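Side-chain contacts in hydrazine synthase alpha subunit (Candidatus Kuenenia stuttgartiensis, PDB 5C2V), which makes hydrazine within the hydrazine synthase complex, condensing ammonia with the hydroxylamine formed in the gamma subunit: residues D[287-292]-D[296-301]; D[341-346]-D[360-365]; D[127-132]-D[237-242]; D[81-86]-D[230-235]; D[347-352]-D[385-390]. One frame throughout, in Å; residues are numbered along the deposited sequence.

Interaction 1 (D[287-292]-D[296-301]); sequences SQAKIT and RKIVYV
A beta hairpin of the six-bladed propeller, formed by strands 285-291 and 297-303 of one blade, joins S287-T292 to R296-V301. S287 pairs with V301 and K290 with V299 through two backbone hydrogen bonds each, and K290 N to V299 O (2.9 Å) is almost straight at 176°. Between these pairs the first strand carries one residue more than its partner: a beta bulge, in which Q288 takes left-handed helical backbone angles. The displaced Q288 lays OE1 beside V301 CG2 while accepting a hydrogen bond from S339 N.

Side chains fill both faces. I291 and I298 lie side by side, pointing the same way, with CG1 4.1 Å from CG1; A289 CB meets Y300 CB at 3.8 Å beyond them. On the other face the T292 and V299 side chains cross at about a right angle, with CG2 3.8 Å from CG2. I291, I298 and V299 are beta-branched, which suits extended strands, and they pack without polar groups to satisfy.

Near the turn T292 N donates to K297 O (2.8 Å). With chi1 at 62°, T292 OG1 sits between backbone N and carbonyl carbon, so OG1, rather than the backbone O of T292, accepts from K297 N; it also bonds to D295 OD1. Threonine therefore does two jobs: its hydroxyl completes the hydrogen bonding at the turn end of the hairpin while its methyl joins the apolar face.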
# COMPACT_ATOMS: atom_id res chain seq x y z
N SER D 287 6.11 17.80 9.09
CA SER D 287 6.99 18.64 9.91
C SER D 287 6.42 20.03 10.16
O SER D 287 5.46 20.44 9.51
CB SER D 287 8.37 18.76 9.27
OG SER D 287 8.31 19.50 8.06
N GLN D 288 7.03 20.74 11.11
CA GLN D 288 6.68 22.13 11.41
C GLN D 288 5.20 22.27 11.77
O GLN D 288 4.52 23.18 11.31
CB GLN D 288 7.03 23.03 10.22
CG GLN D 288 8.50 22.96 9.82
CD GLN D 288 8.76 23.51 8.43
OE1 GLN D 288 7.92 24.19 7.85
NE2 GLN D 288 9.93 23.20 7.89
N ALA D 289 4.72 21.36 12.62
CA ALA D 289 3.32 21.32 13.00
C ALA D 289 2.98 22.38 14.05
O ALA D 289 3.67 22.52 15.06
CB ALA D 289 2.96 19.94 13.52
N LYS D 290 1.92 23.14 13.78
CA LYS D 290 1.41 24.12 14.73
C LYS D 290 -0.11 24.02 14.80
O LYS D 290 -0.73 23.38 13.95
CB LYS D 290 1.84 25.54 14.35
CG LYS D 290 3.35 25.73 14.32
CD LYS D 290 3.73 27.18 14.08
CE LYS D 290 5.22 27.33 13.85
NZ LYS D 290 6.03 26.78 14.98
N ILE D 291 -0.72 24.64 15.80
CA ILE D 291 -2.15 24.51 16.02
C ILE D 291 -2.87 25.86 15.97
O ILE D 291 -2.43 26.83 16.58
CB ILE D 291 -2.45 23.84 17.38
CG1 ILE D 291 -1.63 22.55 17.51
CG2 ILE D 291 -3.93 23.54 17.52
CD1 ILE D 291 -1.87 21.80 18.80
N THR D 292 -3.98 25.90 15.23
CA THR D 292 -4.78 27.12 15.11
C THR D 292 -5.62 27.36 16.36
O THR D 292 -6.03 26.42 17.03
CB THR D 292 -5.72 27.06 13.89
OG1 THR D 292 -6.64 25.97 14.05
CG2 THR D 292 -4.93 26.87 12.62
N ARG D 296 -9.16 25.31 16.10
CA ARG D 296 -8.31 24.29 16.72
C ARG D 296 -7.89 23.21 15.74
O ARG D 296 -8.25 22.04 15.89
CB ARG D 296 -9.03 23.65 17.92
CG ARG D 296 -8.85 24.40 19.22
CD ARG D 296 -9.80 23.88 20.29
NE ARG D 296 -9.28 24.09 21.63
CZ ARG D 296 -8.76 23.13 22.39
NH1 ARG D 296 -8.70 21.88 21.94
NH2 ARG D 296 -8.31 23.40 23.61
N LYS D 297 -7.11 23.60 14.74
CA LYS D 297 -6.62 22.66 13.74
C LYS D 297 -5.11 22.52 13.81
O LYS D 297 -4.39 23.52 13.88
CB LYS D 297 -7.03 23.10 12.33
CG LYS D 297 -8.53 23.10 12.07
CD LYS D 297 -8.83 23.55 10.65
CE LYS D 297 -10.33 23.52 10.37
NZ LYS D 297 -10.63 23.99 8.99
N ILE D 298 -4.63 21.28 13.78
CA ILE D 298 -3.21 21.05 13.64
C ILE D 298 -2.86 21.25 12.17
O ILE D 298 -3.35 20.52 11.31
CB ILE D 298 -2.79 19.63 14.08
CG1 ILE D 298 -3.23 19.37 15.52
CG2 ILE D 298 -1.29 19.45 13.93
CD1 ILE D 298 -2.93 17.96 16.00
N VAL D 299 -2.02 22.24 11.90
CA VAL D 299 -1.62 22.57 10.55
C VAL D 299 -0.14 22.26 10.39
O VAL D 299 0.69 22.76 11.15
CB VAL D 299 -1.88 24.05 10.21
CG1 VAL D 299 -1.30 24.39 8.85
CG2 VAL D 299 -3.37 24.34 10.25
N TYR D 300 0.19 21.43 9.41
CA TYR D 300 1.56 20.97 9.26
C TYR D 300 2.01 20.91 7.81
O TYR D 300 1.19 20.90 6.89
CB TYR D 300 1.72 19.59 9.91
CG TYR D 300 0.85 18.50 9.31
CD1 TYR D 300 -0.50 18.40 9.62
CD2 TYR D 300 1.40 17.56 8.44
CE1 TYR D 300 -1.29 17.40 9.07
CE2 TYR D 300 0.62 16.55 7.90
CZ TYR D 300 -0.72 16.48 8.22
OH TYR D 300 -1.50 15.49 7.67
N VAL D 301 3.32 20.88 7.63
CA VAL D 301 3.92 20.75 6.32
C VAL D 301 3.98 19.28 5.94
O VAL D 301 4.63 18.47 6.62
CB VAL D 301 5.33 21.36 6.27
CG1 VAL D 301 6.04 20.95 4.98
CG2 VAL D 301 5.27 22.87 6.41

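Interaction 2 (D[341-346]-D[360-365]); sequences YPLPDD and IYWFNF
L343, W362 and D346 give the largest buried areas in this small contact, where a turn in 341-346 meets strand 359-364 and F365 just beyond it. L343 brings one methyl, CD1, to the rim of the W362 indole: it lies 3.7 Å from CZ3 and close to the ring plane, so the leucine touches an edge and covers no face. The two side chains cross at about a right angle. Leucine's branched end and the long indole suit each other, since both must bridge a wide gap between backbones that are not paired.

D346 takes part through its backbone. It closes a type I beta turn that begins at L343, with D346 N bonded to L343 O (2.9 Å), and the carbonyl O of D346 then comes within 4.0 Å of F365 CE1, obliquely to that ring. Within its own segment, F363 CD2 stands over the centre of the F365 ring, 3.8 Å above the plane. The carboxylate of D346 turns elsewhere, in a salt bridge with K23.

Strand 348-353 runs between strands 336-342 and 359-364 in the blade, so the contact reaches past it, with W362 also resting on L349 and L343 packing on P387 of strand 381-387.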
# COMPACT_ATOMS: atom_id res chain seq x y z
N TYR D 341 2.51 29.71 10.24
CA TYR D 341 2.37 30.27 11.57
C TYR D 341 0.99 30.86 11.84
O TYR D 341 0.73 32.02 11.53
CB TYR D 341 3.43 31.35 11.82
CG TYR D 341 3.75 31.50 13.28
CD1 TYR D 341 2.97 32.30 14.10
CD2 TYR D 341 4.82 30.83 13.86
CE1 TYR D 341 3.25 32.44 15.45
CE2 TYR D 341 5.12 30.96 15.20
CZ TYR D 341 4.33 31.77 15.99
OH TYR D 341 4.61 31.90 17.32
N PRO D 342 0.08 30.05 12.42
CA PRO D 342 -1.27 30.50 12.75
C PRO D 342 -1.28 31.63 13.77
O PRO D 342 -0.43 31.68 14.66
CB PRO D 342 -1.93 29.24 13.34
CG PRO D 342 -1.04 28.10 12.96
CD PRO D 342 0.34 28.67 12.87
N LEU D 343 -2.24 32.54 13.64
CA LEU D 343 -2.41 33.64 14.59
C LEU D 343 -3.73 33.50 15.34
O LEU D 343 -4.69 32.95 14.82
CB LEU D 343 -2.35 34.99 13.88
CG LEU D 343 -0.98 35.55 13.47
CD1 LEU D 343 -1.14 36.91 12.81
CD2 LEU D 343 -0.06 35.65 14.68
N PRO D 344 -3.77 34.02 16.59
CA PRO D 344 -5.00 34.07 17.40
C PRO D 344 -6.11 34.88 16.74
O PRO D 344 -7.27 34.80 17.16
CB PRO D 344 -4.52 34.74 18.69
CG PRO D 344 -3.09 34.39 18.78
CD PRO D 344 -2.58 34.40 17.37
N ASP D 345 -5.76 35.65 15.71
CA ASP D 345 -6.72 36.46 14.97
C ASP D 345 -7.35 35.65 13.86
O ASP D 345 -8.08 36.19 13.02
CB ASP D 345 -6.04 37.70 14.39
CG ASP D 345 -5.22 38.46 15.41
OD1 ASP D 345 -5.60 38.44 16.60
OD2 ASP D 345 -4.20 39.06 15.03
N ASP D 346 -7.04 34.35 13.85
CA ASP D 346 -7.45 33.42 12.80
C ASP D 346 -6.78 33.76 11.47
O ASP D 346 -7.31 33.44 10.40
CB ASP D 346 -8.97 33.38 12.64
CG ASP D 346 -9.67 32.90 13.89
OD1 ASP D 346 -9.04 32.16 14.68
OD2 ASP D 346 -10.86 33.25 14.08
N ILE D 360 7.72 35.59 2.52
CA ILE D 360 6.69 35.60 3.56
C ILE D 360 5.38 36.16 3.03
O ILE D 360 5.34 37.24 2.43
CB ILE D 360 7.14 36.43 4.78
CG1 ILE D 360 8.51 35.94 5.27
CG2 ILE D 360 6.11 36.35 5.89
CD1 ILE D 360 8.53 34.48 5.67
N TYR D 361 4.30 35.42 3.24
CA TYR D 361 2.99 35.80 2.72
C TYR D 361 1.87 35.58 3.74
O TYR D 361 1.94 34.66 4.56
CB TYR D 361 2.66 35.00 1.44
CG TYR D 361 3.63 35.21 0.30
CD1 TYR D 361 4.81 34.48 0.22
CD2 TYR D 361 3.35 36.13 -0.71
CE1 TYR D 361 5.69 34.67 -0.83
CE2 TYR D 361 4.23 36.32 -1.76
CZ TYR D 361 5.40 35.59 -1.81
OH TYR D 361 6.28 35.77 -2.86
N TRP D 362 0.86 36.44 3.69
CA TRP D 362 -0.37 36.22 4.44
C TRP D 362 -1.18 35.12 3.77
O TRP D 362 -1.43 35.19 2.57
CB TRP D 362 -1.20 37.50 4.54
CG TRP D 362 -0.65 38.51 5.50
CD1 TRP D 362 -0.11 39.72 5.19
CD2 TRP D 362 -0.60 38.39 6.93
NE1 TRP D 362 0.28 40.37 6.34
CE2 TRP D 362 -0.01 39.57 7.42
CE3 TRP D 362 -0.99 37.40 7.83
CZ2 TRP D 362 0.20 39.79 8.78
CZ3 TRP D 362 -0.78 37.62 9.18
CH2 TRP D 362 -0.19 38.80 9.64
N PHE D 363 -1.59 34.12 4.53
CA PHE D 363 -2.33 33.00 3.94
C PHE D 363 -3.80 33.35 3.72
O PHE D 363 -4.39 34.11 4.49
CB PHE D 363 -2.21 31.75 4.81
CG PHE D 363 -2.67 30.50 4.13
CD1 PHE D 363 -1.83 29.80 3.27
CD2 PHE D 363 -3.95 30.01 4.34
CE1 PHE D 363 -2.26 28.65 2.64
CE2 PHE D 363 -4.39 28.86 3.71
CZ PHE D 363 -3.54 28.18 2.86
N ASN D 364 -4.38 32.79 2.66
CA ASN D 364 -5.80 32.96 2.37
C ASN D 364 -6.52 31.62 2.43
O ASN D 364 -6.24 30.72 1.64
CB ASN D 364 -5.99 33.62 1.00
CG ASN D 364 -7.40 34.13 0.78
OD1 ASN D 364 -8.38 33.51 1.21
ND2 ASN D 364 -7.52 35.27 0.11
N PHE D 365 -7.45 31.50 3.37
CA PHE D 365 -8.18 30.25 3.57
C PHE D 365 -9.31 30.07 2.56
O PHE D 365 -9.74 28.95 2.29
CB PHE D 365 -8.74 30.18 4.99
CG PHE D 365 -7.68 30.03 6.04
CD1 PHE D 365 -7.05 31.14 6.58
CD2 PHE D 365 -7.30 28.77 6.49
CE1 PHE D 365 -6.07 31.00 7.55
CE2 PHE D 365 -6.32 28.63 7.45
CZ PHE D 365 -5.71 29.74 7.98

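Interaction 3 (D[127-132]-D[237-242]); sequences SPIYYA and GNILFS
This is a buried contact between two propeller blades, in which Y131 and I129 on strand 124-131 meet I239 and the backbone of G237, two residues before it. The polar part is made by Y131, whose OH stands 2.8 Å from G237 O. The one hydroxyl proton has a second possible acceptor, the carbonyl O of R395, at a weaker geometry, while I397 N donates to OH. The phenol, an amphipathic group, suits a place where a long apolar ring must end among backbone atoms. Its CG is anti to the backbone N (chi1 -177°), which swings the ring off its strand toward the other segment and brings CE1 to 3.5 Å from G237 O.

In this beta-propeller the strand 228-233 and the strand 239-245 form a hairpin at the inner side of one blade, and G237 lies in the turn joining them. Its positive phi of 91° is easily adopted by a residue lacking a side chain.

Nearer the strand the contact is apolar. I239 CD1 approaches Y131 CD1 at 4.3 Å, oblique to the ring, and I129 CD1 at 4.5 Å, so a single methyl serves both partners. W264 meets the Y131 ring with planes at about 40°, and I129 also touches W232 of the neighbouring hairpin strand. A bound magnesium ion lies about 10 Å from the Y131 side chain.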
# COMPACT_ATOMS: atom_id res chain seq x y z
N SER D 127 15.53 24.35 16.79
CA SER D 127 14.12 24.51 17.13
C SER D 127 13.82 24.61 18.63
O SER D 127 13.10 23.77 19.18
CB SER D 127 13.31 23.36 16.53
OG SER D 127 13.36 23.38 15.12
N PRO D 128 14.37 25.63 19.31
CA PRO D 128 14.05 25.83 20.73
C PRO D 128 12.68 26.48 20.93
O PRO D 128 12.27 27.31 20.11
CB PRO D 128 15.17 26.75 21.21
CG PRO D 128 15.49 27.58 20.01
CD PRO D 128 15.27 26.68 18.81
N ILE D 129 11.98 26.11 22.00
CA ILE D 129 10.73 26.77 22.37
C ILE D 129 10.69 27.00 23.87
O ILE D 129 11.36 26.30 24.64
CB ILE D 129 9.49 25.95 21.96
CG1 ILE D 129 9.51 24.56 22.61
CG2 ILE D 129 9.38 25.84 20.44
CD1 ILE D 129 8.26 23.76 22.38
N TYR D 130 9.90 27.98 24.29
CA TYR D 130 9.73 28.26 25.71
C TYR D 130 8.52 27.52 26.27
O TYR D 130 7.43 27.55 25.70
CB TYR D 130 9.57 29.76 25.96
CG TYR D 130 10.82 30.56 25.68
CD1 TYR D 130 11.96 30.42 26.48
CD2 TYR D 130 10.87 31.47 24.64
CE1 TYR D 130 13.10 31.15 26.23
CE2 TYR D 130 12.01 32.21 24.38
CZ TYR D 130 13.12 32.05 25.18
OH TYR D 130 14.26 32.78 24.94
N TYR D 131 8.74 26.83 27.38
CA TYR D 131 7.66 26.17 28.10
C TYR D 131 7.66 26.70 29.52
O TYR D 131 8.62 26.52 30.25
CB TYR D 131 7.83 24.66 28.09
CG TYR D 131 6.70 23.91 28.76
CD1 TYR D 131 5.43 23.90 28.20
CD2 TYR D 131 6.90 23.21 29.94
CE1 TYR D 131 4.39 23.21 28.80
CE2 TYR D 131 5.87 22.52 30.55
CZ TYR D 131 4.62 22.53 29.97
OH TYR D 131 3.58 21.84 30.57
N ALA D 132 6.57 27.34 29.93
CA ALA D 132 6.61 28.02 31.20
C ALA D 132 6.17 27.06 32.30
O ALA D 132 5.00 26.70 32.42
CB ALA D 132 5.73 29.24 31.17
N GLY D 237 -1.23 22.05 27.28
CA GLY D 237 0.06 22.16 27.94
C GLY D 237 1.05 21.02 27.78
O GLY D 237 1.85 20.76 28.69
N ASN D 238 1.00 20.32 26.66
CA ASN D 238 2.00 19.30 26.35
C ASN D 238 2.85 19.69 25.13
O ASN D 238 2.63 20.75 24.53
CB ASN D 238 1.34 17.95 26.12
CG ASN D 238 0.49 17.51 27.29
OD1 ASN D 238 0.97 16.85 28.21
ND2 ASN D 238 -0.78 17.89 27.27
N ILE D 239 3.81 18.85 24.78
CA ILE D 239 4.72 19.13 23.68
C ILE D 239 4.33 18.39 22.40
O ILE D 239 4.33 17.16 22.36
CB ILE D 239 6.17 18.76 24.04
CG1 ILE D 239 6.58 19.40 25.37
CG2 ILE D 239 7.12 19.18 22.92
CD1 ILE D 239 6.52 20.92 25.36
N LEU D 240 3.99 19.15 21.36
CA LEU D 240 3.62 18.60 20.06
C LEU D 240 4.83 18.56 19.13
O LEU D 240 5.52 19.57 18.97
CB LEU D 240 2.50 19.43 19.44
CG LEU D 240 2.03 19.04 18.03
CD1 LEU D 240 1.06 17.88 18.08
CD2 LEU D 240 1.41 20.24 17.33
N PHE D 241 5.09 17.41 18.52
CA PHE D 241 6.25 17.28 17.65
C PHE D 241 6.13 16.16 16.62
O PHE D 241 5.14 15.43 16.58
CB PHE D 241 7.52 17.07 18.49
CG PHE D 241 7.51 15.81 19.30
CD1 PHE D 241 6.83 15.75 20.51
CD2 PHE D 241 8.19 14.68 18.87
CE1 PHE D 241 6.83 14.59 21.27
CE2 PHE D 241 8.19 13.52 19.62
CZ PHE D 241 7.51 13.47 20.82
N SER D 242 7.17 16.04 15.79
CA SER D 242 7.23 15.02 14.76
C SER D 242 8.18 13.90 15.17
O SER D 242 9.25 14.15 15.71
CB SER D 242 7.67 15.62 13.42
OG SER D 242 6.80 16.66 13.01

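Interaction 4 (D[81-86]-D[230-235]); sequences DPCTYW and DPWLTP
W86 meets L233 and C83 meets W232, at similar distances, and in both pairs a buried residue of 81-86 faces a partly exposed one of 230-235. L233 CD1 comes to 3.9 Å from W86 CH2, obliquely to the indole, the two side chains arriving from opposite directions. Each contributes its far end: a benzo rim and a methyl are apolar and long enough to span the gap between the two segments. In the second pair, with its sulfur anti to the backbone N (chi1 -171°), C83 sends SG across to 4.2 Å from W232 CZ3. SG lies 5.3 Å from the centroid of the six-membered ring and 64° off its normal, an oblique sulfur-aromatic contact. A small polarisable thiol fits there beside I129, which touches both C83 and W232.

The packing is therefore tighter on the C83 and W86 side, while W232 and L233 keep some access to solvent. Elsewhere the segments are loosely related: no hydrogen bond joins them, and the nearest CA atoms, of C83 and W232, are 10.1 Å apart. Lysines lie at the indoles, K290 making a cation-pi contact with W232 and K393 another with W86.

Strand 124-131 belongs to the blade between these two in the chain. Strands 76-84 and 228-233 are first strands of non-consecutive blades, consistent with the arrangement of a beta-propeller, whose first strands line the central axis.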
# COMPACT_ATOMS: atom_id res chain seq x y z
N ASP D 81 15.72 29.32 13.12
CA ASP D 81 14.73 28.83 14.08
C ASP D 81 14.35 29.84 15.16
O ASP D 81 14.65 29.62 16.33
CB ASP D 81 15.22 27.54 14.74
CG ASP D 81 15.09 26.33 13.83
OD1 ASP D 81 14.23 26.35 12.93
OD2 ASP D 81 15.85 25.36 14.03
N PRO D 82 13.69 30.94 14.78
CA PRO D 82 13.24 31.93 15.76
C PRO D 82 12.05 31.45 16.59
O PRO D 82 11.12 30.87 16.04
CB PRO D 82 12.84 33.14 14.90
CG PRO D 82 13.32 32.82 13.50
CD PRO D 82 13.32 31.34 13.41
N CYS D 83 12.08 31.70 17.90
CA CYS D 83 10.91 31.50 18.74
C CYS D 83 10.78 32.64 19.76
O CYS D 83 11.68 32.84 20.57
CB CYS D 83 10.98 30.15 19.46
SG CYS D 83 9.46 29.69 20.34
N THR D 84 9.66 33.35 19.72
CA THR D 84 9.49 34.52 20.58
C THR D 84 9.11 34.13 22.01
O THR D 84 8.47 33.10 22.24
CB THR D 84 8.41 35.48 20.03
OG1 THR D 84 7.12 34.86 20.09
CG2 THR D 84 8.72 35.86 18.59
N TYR D 85 9.50 34.97 22.96
CA TYR D 85 9.14 34.77 24.36
C TYR D 85 7.68 35.16 24.57
O TYR D 85 7.00 35.58 23.63
CB TYR D 85 10.06 35.58 25.28
CG TYR D 85 10.08 35.13 26.73
CD1 TYR D 85 10.59 33.89 27.08
CD2 TYR D 85 9.62 35.96 27.74
CE1 TYR D 85 10.62 33.47 28.40
CE2 TYR D 85 9.65 35.56 29.06
CZ TYR D 85 10.15 34.31 29.39
OH TYR D 85 10.18 33.91 30.70
N TRP D 86 7.20 35.03 25.80
CA TRP D 86 5.79 35.26 26.10
C TRP D 86 5.39 36.72 25.92
O TRP D 86 4.32 37.02 25.39
CB TRP D 86 5.47 34.80 27.52
CG TRP D 86 5.98 33.42 27.82
CD1 TRP D 86 7.06 33.09 28.59
CD2 TRP D 86 5.44 32.18 27.34
NE1 TRP D 86 7.22 31.73 28.63
CE2 TRP D 86 6.24 31.15 27.87
CE3 TRP D 86 4.36 31.84 26.52
CZ2 TRP D 86 6.00 29.80 27.60
CZ3 TRP D 86 4.12 30.51 26.26
CH2 TRP D 86 4.93 29.50 26.80
N ASP D 230 11.03 19.39 15.69
CA ASP D 230 10.01 20.42 15.61
C ASP D 230 9.01 20.40 16.78
O ASP D 230 7.83 20.16 16.58
CB ASP D 230 9.25 20.30 14.29
CG ASP D 230 10.11 20.64 13.09
OD1 ASP D 230 11.34 20.75 13.26
OD2 ASP D 230 9.56 20.80 11.98
N PRO D 231 9.50 20.67 18.01
CA PRO D 231 8.61 20.71 19.17
C PRO D 231 7.76 21.97 19.22
O PRO D 231 8.22 23.04 18.81
CB PRO D 231 9.58 20.65 20.35
CG PRO D 231 10.81 21.31 19.84
CD PRO D 231 10.90 20.96 18.38
N TRP D 232 6.54 21.85 19.73
CA TRP D 232 5.63 22.99 19.85
C TRP D 232 4.72 22.79 21.06
O TRP D 232 4.93 21.89 21.86
CB TRP D 232 4.82 23.17 18.56
CG TRP D 232 4.26 24.55 18.37
CD1 TRP D 232 2.94 24.90 18.28
CD2 TRP D 232 5.01 25.78 18.26
NE1 TRP D 232 2.82 26.26 18.12
CE2 TRP D 232 4.07 26.82 18.10
CE3 TRP D 232 6.37 26.09 18.28
CZ2 TRP D 232 4.46 28.15 17.96
CZ3 TRP D 232 6.75 27.41 18.14
CH2 TRP D 232 5.80 28.42 17.98
N LEU D 233 3.70 23.64 21.19
CA LEU D 233 2.84 23.61 22.36
C LEU D 233 1.41 23.15 22.05
O LEU D 233 0.80 23.59 21.08
CB LEU D 233 2.79 24.99 23.02
CG LEU D 233 4.14 25.58 23.43
CD1 LEU D 233 3.97 26.99 23.98
CD2 LEU D 233 4.84 24.68 24.43
N THR D 234 0.89 22.26 22.89
CA THR D 234 -0.50 21.85 22.81
C THR D 234 -1.35 22.78 23.67
O THR D 234 -0.85 23.36 24.64
CB THR D 234 -0.70 20.39 23.29
OG1 THR D 234 -0.50 20.31 24.70
CG2 THR D 234 0.28 19.46 22.59
N PRO D 235 -2.63 22.95 23.31
CA PRO D 235 -3.52 23.83 24.08
C PRO D 235 -3.72 23.38 25.53
O PRO D 235 -4.07 24.20 26.37
CB PRO D 235 -4.84 23.75 23.30
CG PRO D 235 -4.44 23.37 21.91
CD PRO D 235 -3.28 22.44 22.09

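Interaction 5 (D[347-352]-D[385-390]); sequences RMLVSY and PAPVYV
L349 is the hub of this contact between two blades of the beta-propeller: strand 348-353 belongs to one, and strand 381-387 joins the N-terminal strands 31-37, 58-63 and 69-71 to complete the blade that closes the ring. The two short strands run nearly antiparallel, at 158°, but their axes stay 7.5 Å apart, so side chains rather than backbone hydrogen bonds join them.

L349 touches both prolines. Its CB rests on P385 CG at 3.9 Å, and its carbonyl O lies 3.8 Å from the same CG. Further out, L349 CD1 reaches P387, 4.0 Å from both CD and CG. L349 CG lies beside its backbone N (chi1 -79°) and the chain then extends, which carries the methyl along the other strand from P385 to P387. Leucine suits the place because its base and tip can serve two residues at once. The prolines have no N-H to leave unpaired at a strand edge, and they offer rigid apolar rings; I32 also packs on L349 and P387.

V350 turns its CB away from the prolines, and its side chain touches F363. S351 instead hydrogen-bonds outside the contact, OG to the backbone O of D382, a residue of the calcium site.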
# COMPACT_ATOMS: atom_id res chain seq x y z
N ARG D 347 -5.63 34.41 11.55
CA ARG D 347 -4.80 34.62 10.37
C ARG D 347 -3.63 33.65 10.41
O ARG D 347 -3.45 32.93 11.40
CB ARG D 347 -4.30 36.06 10.29
CG ARG D 347 -5.41 37.10 10.24
CD ARG D 347 -4.84 38.50 10.06
NE ARG D 347 -4.03 38.91 11.20
CZ ARG D 347 -3.34 40.05 11.26
NH1 ARG D 347 -3.37 40.89 10.23
NH2 ARG D 347 -2.63 40.34 12.34
N MET D 348 -2.83 33.63 9.35
CA MET D 348 -1.65 32.77 9.32
C MET D 348 -0.56 33.35 8.42
O MET D 348 -0.85 33.92 7.37
CB MET D 348 -2.03 31.36 8.86
CG MET D 348 -0.90 30.35 8.95
SD MET D 348 -1.47 28.64 8.80
CE MET D 348 -2.30 28.69 7.22
N LEU D 349 0.69 33.21 8.84
CA LEU D 349 1.83 33.60 8.03
C LEU D 349 2.51 32.37 7.47
O LEU D 349 2.86 31.45 8.21
CB LEU D 349 2.82 34.44 8.84
CG LEU D 349 2.49 35.91 9.07
CD1 LEU D 349 3.47 36.54 10.04
CD2 LEU D 349 2.48 36.66 7.74
N VAL D 350 2.69 32.34 6.15
CA VAL D 350 3.30 31.18 5.51
C VAL D 350 4.52 31.57 4.68
O VAL D 350 4.60 32.68 4.16
CB VAL D 350 2.30 30.45 4.60
CG1 VAL D 350 1.17 29.85 5.42
CG2 VAL D 350 1.75 31.39 3.53
N SER D 351 5.48 30.66 4.58
CA SER D 351 6.59 30.85 3.66
C SER D 351 6.26 30.12 2.37
O SER D 351 5.96 28.93 2.37
CB SER D 351 7.91 30.35 4.25
OG SER D 351 8.96 30.50 3.32
N TYR D 352 6.31 30.84 1.26
CA TYR D 352 5.79 30.34 0.00
C TYR D 352 6.71 30.66 -1.16
O TYR D 352 7.18 31.79 -1.32
CB TYR D 352 4.40 30.94 -0.24
CG TYR D 352 3.81 30.68 -1.61
CD1 TYR D 352 3.37 29.42 -1.98
CD2 TYR D 352 3.67 31.72 -2.53
CE1 TYR D 352 2.83 29.19 -3.23
CE2 TYR D 352 3.12 31.50 -3.78
CZ TYR D 352 2.70 30.23 -4.12
OH TYR D 352 2.16 30.01 -5.36
N PRO D 385 8.53 32.48 9.48
CA PRO D 385 8.03 33.74 10.05
C PRO D 385 7.55 33.57 11.49
O PRO D 385 6.80 32.64 11.79
CB PRO D 385 6.87 34.10 9.12
CG PRO D 385 6.38 32.79 8.62
CD PRO D 385 7.59 31.90 8.51
N ALA D 386 7.99 34.47 12.37
CA ALA D 386 7.58 34.43 13.77
C ALA D 386 7.19 35.83 14.24
O ALA D 386 8.04 36.57 14.74
CB ALA D 386 8.69 33.86 14.64
N PRO D 387 5.91 36.20 14.06
CA PRO D 387 5.42 37.54 14.40
C PRO D 387 5.53 37.83 15.89
O PRO D 387 5.43 36.91 16.70
CB PRO D 387 3.96 37.49 13.96
CG PRO D 387 3.59 36.05 14.05
CD PRO D 387 4.82 35.30 13.64
N VAL D 388 5.75 39.10 16.25
CA VAL D 388 5.85 39.46 17.65
C VAL D 388 4.47 39.80 18.22
O VAL D 388 3.68 40.50 17.59
CB VAL D 388 6.85 40.63 17.88
CG1 VAL D 388 8.17 40.34 17.18
CG2 VAL D 388 6.28 41.96 17.40
N TYR D 389 4.20 39.26 19.40
CA TYR D 389 2.95 39.49 20.12
C TYR D 389 3.01 38.76 21.46
O TYR D 389 3.85 37.88 21.66
CB TYR D 389 1.73 39.03 19.32
CG TYR D 389 1.63 37.53 19.12
CD1 TYR D 389 2.30 36.89 18.08
CD2 TYR D 389 0.84 36.75 19.96
CE1 TYR D 389 2.19 35.53 17.89
CE2 TYR D 389 0.73 35.39 19.78
CZ TYR D 389 1.41 34.78 18.75
OH TYR D 389 1.30 33.42 18.57
N VAL D 390 2.11 39.13 22.37
CA VAL D 390 2.09 38.50 23.68
C VAL D 390 1.37 37.15 23.62
O VAL D 390 0.20 37.07 23.24
CB VAL D 390 1.40 39.40 24.73
CG1 VAL D 390 1.39 38.71 26.08
CG2 VAL D 390 2.10 40.74 24.80

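All five contacts lie in the six-bladed propeller of the N-terminal domain, away from the annotated haem and zinc sites. Interactions 3 and 4, their centres 6 Å apart, both reach the blade of strands 228-233 and 239-245, where L240 N meets W232 O at 2.9 Å. Interactions 2 and 5, centres 7 Å apart, both reach the blade of strands 336-342, 348-353 and 359-364, where Y341 N lies 2.7 Å from L349 O. Interaction 1 stands between these pairs, its centre 12 to 13 Å from theirs. Blades are joined in a recurring way: Q288 N lies 2.7 Å from D230 OD2, much as S127 N lies 3.0 Å from D81 OD2. A calcium ion lies about 12 Å from the P385 side chain.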